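Local coordinates for sensor protein (Vibrio cholerae O1 biovar El Tor, PDB 3MXQ) that is probably a sensor histidine kinase that passes phosphate from ATP to a histidine, represented here by its N-terminal PAS sensor domain, at residues K79-T84 with Q120-I125. Numbering follows the deposited sequence.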
loop_
_atom_site.group_PDB
_atom_site.type_symbol
_atom_site.label_atom_id
_atom_site.label_comp_id
_atom_site.label_asym_id
_atom_site.label_seq_id
_atom_site.Cartn_x
_atom_site.Cartn_y
_atom_site.Cartn_z
ATOM N N LYS A 79 16.377 22.434 10.701
ATOM C CA LYS A 79 16.773 23.516 9.814
ATOM C C LYS A 79 17.985 23.128 8.975
ATOM O O LYS A 79 18.052 23.458 7.790
ATOM C CB LYS A 79 17.050 24.797 10.587
ATOM C CG LYS A 79 17.122 26.042 9.699
ATOM C CD LYS A 79 17.281 27.323 10.513
ATOM C CE LYS A 79 17.095 28.553 9.651
ATOM N NZ LYS A 79 18.293 28.823 8.814
ATOM N N ARG A 80 18.932 22.412 9.574
ATOM C CA ARG A 80 20.098 21.988 8.819
ATOM C C ARG A 80 19.697 20.997 7.730
ATOM O O ARG A 80 20.206 21.038 6.616
ATOM C CB ARG A 80 21.193 21.409 9.719
ATOM C CG ARG A 80 22.514 21.196 8.980
ATOM C CD ARG A 80 23.639 20.752 9.883
ATOM N NE ARG A 80 24.148 21.852 10.717
ATOM C CZ ARG A 80 24.888 22.876 10.272
ATOM N NH1 ARG A 80 25.205 22.985 8.985
ATOM N NH2 ARG A 80 25.293 23.811 11.114
ATOM N N LYS A 81 18.772 20.113 8.063
ATOM C CA LYS A 81 18.282 19.148 7.114
ATOM C C LYS A 81 17.486 19.804 5.993
ATOM O O LYS A 81 17.729 19.526 4.819
ATOM C CB LYS A 81 17.452 18.102 7.828
ATOM C CG LYS A 81 18.249 17.243 8.751
ATOM C CD LYS A 81 19.317 16.514 7.989
ATOM C CE LYS A 81 19.680 15.230 8.706
ATOM N NZ LYS A 81 20.378 14.273 7.804
ATOM N N ILE A 82 16.550 20.677 6.344
ATOM C CA ILE A 82 15.725 21.324 5.333
ATOM C C ILE A 82 16.565 22.249 4.458
ATOM O O ILE A 82 16.393 22.307 3.240
ATOM C CB ILE A 82 14.560 22.079 5.970
ATOM C CG1 ILE A 82 13.616 21.092 6.661
ATOM C CG2 ILE A 82 13.782 22.867 4.918
ATOM C CD1 ILE A 82 12.845 21.701 7.800
ATOM N N ASP A 83 17.498 22.956 5.082
ATOM C CA ASP A 83 18.347 23.882 4.348
ATOM C C ASP A 83 19.290 23.162 3.396
ATOM O O ASP A 83 19.519 23.637 2.285
ATOM C CB ASP A 83 19.074 24.818 5.305
ATOM C CG ASP A 83 18.138 25.866 5.903
ATOM O OD1 ASP A 83 16.942 25.872 5.546
ATOM O OD2 ASP A 83 18.581 26.689 6.730
ATOM N N THR A 84 19.790 21.999 3.813
ATOM C CA THR A 84 20.601 21.150 2.947
ATOM C C THR A 84 19.848 20.880 1.650
ATOM O O THR A 84 20.356 21.152 0.565
ATOM C CB THR A 84 21.017 19.845 3.654
ATOM O OG1 THR A 84 21.779 20.180 4.815
ATOM C CG2 THR A 84 21.875 18.967 2.764
ATOM N N GLN A 120 14.932 5.930 14.519
ATOM C CA GLN A 120 14.215 6.606 13.451
ATOM C C GLN A 120 15.112 7.002 12.292
ATOM O O GLN A 120 16.268 7.363 12.482
ATOM C CB GLN A 120 13.517 7.855 13.978
ATOM C CG GLN A 120 12.385 7.559 14.936
ATOM C CD GLN A 120 11.640 8.808 15.383
ATOM O OE1 GLN A 120 12.126 9.942 15.241
ATOM N NE2 GLN A 120 10.449 8.606 15.935
ATOM N N ASN A 121 14.550 6.920 11.085
ATOM C CA ASN A 121 15.170 7.457 9.886
ATOM C C ASN A 121 14.395 8.674 9.392
ATOM O O ASN A 121 13.177 8.782 9.599
ATOM C CB ASN A 121 15.243 6.397 8.787
ATOM C CG ASN A 121 16.364 5.399 9.000
ATOM O OD1 ASN A 121 17.456 5.755 9.429
ATOM N ND2 ASN A 121 16.107 4.142 8.666
ATOM N N LEU A 122 15.121 9.586 8.748
ATOM C CA LEU A 122 14.563 10.833 8.229
ATOM C C LEU A 122 14.914 11.010 6.768
ATOM O O LEU A 122 16.074 10.846 6.364
ATOM C CB LEU A 122 15.085 12.027 9.029
ATOM C CG LEU A 122 14.825 13.416 8.456
ATOM C CD1 LEU A 122 13.370 13.763 8.478
ATOM C CD2 LEU A 122 15.595 14.435 9.259
ATOM N N GLU A 123 13.902 11.358 5.983
ATOM C CA GLU A 123 14.063 11.593 4.550
ATOM C C GLU A 123 13.557 12.985 4.245
ATOM O O GLU A 123 12.438 13.333 4.592
ATOM C CB GLU A 123 13.291 10.544 3.748
ATOM C CG GLU A 123 13.567 10.574 2.259
ATOM C CD GLU A 123 13.237 9.244 1.529
ATOM O OE1 GLU A 123 14.141 8.760 0.773
ATOM O OE2 GLU A 123 12.099 8.697 1.695
ATOM N N VAL A 124 14.411 13.792 3.634
ATOM C CA VAL A 124 14.045 15.133 3.183
ATOM C C VAL A 124 14.068 15.186 1.653
ATOM O O VAL A 124 15.094 14.896 1.030
ATOM C CB VAL A 124 15.001 16.188 3.766
ATOM C CG1 VAL A 124 14.525 17.576 3.404
ATOM C CG2 VAL A 124 15.068 16.053 5.285
ATOM N N ILE A 125 12.941 15.539 1.055
ATOM C CA ILE A 125 12.837 15.595 -0.401
ATOM C C ILE A 125 12.361 16.972 -0.854
ATOM O O ILE A 125 11.248 17.397 -0.497
ATOM C CB ILE A 125 11.821 14.579 -0.946
ATOM C CG1 ILE A 125 12.194 13.140 -0.557
ATOM C CG2 ILE A 125 11.692 14.734 -2.445
ATOM C CD1 ILE A 125 10.993 12.190 -0.444
#
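The flat group at this contact is the carbonyl of K81: methyl CG1 of V124 lies over one of its faces, 4.0 Å from K81 O. No aromatic ring takes part; the rest is aliphatic. V124 CG2 meets K81 CB at 4.0 Å, so the two methyls of one valine divide between the backbone oxygen and the root of the lysine side chain. Further along, K81 CG rests against L122 CD2 at 3.9 Å, the two chains running alongside one another with their ends pointing opposite ways. The lysine's first torsion sets CG beside its own backbone N (chi1 -67°), and a bend at chi2 (-60°) carries the chain past the leucine methyl. I82 comes nearest through its CA, 4.4 Å from V124 CG1.

Helix 75-88 thus crosses one face of the antiparallel PAS sheet, with segment axes 8.5 Å apart and 37° between their directions. K81 NZ reaches beyond strand 118-128 to a hydrogen bond with S94 OG on the adjoining edge strand 92-95. E123 OE2, on the strand's other side, forms a salt bridge with R21 of a second subunit and a hydrogen bond with Y142 OH.

The contacts across the two segments are apolar, carbon against carbon apart from the K81 carbonyl, and burial of that surface presumably contributes. The lysine works as a hydrocarbon along most of its length and as a polar group at its end, which lets a partly exposed, charged residue cover buried L122 and V124 while linking the helix to the neighbouring strand.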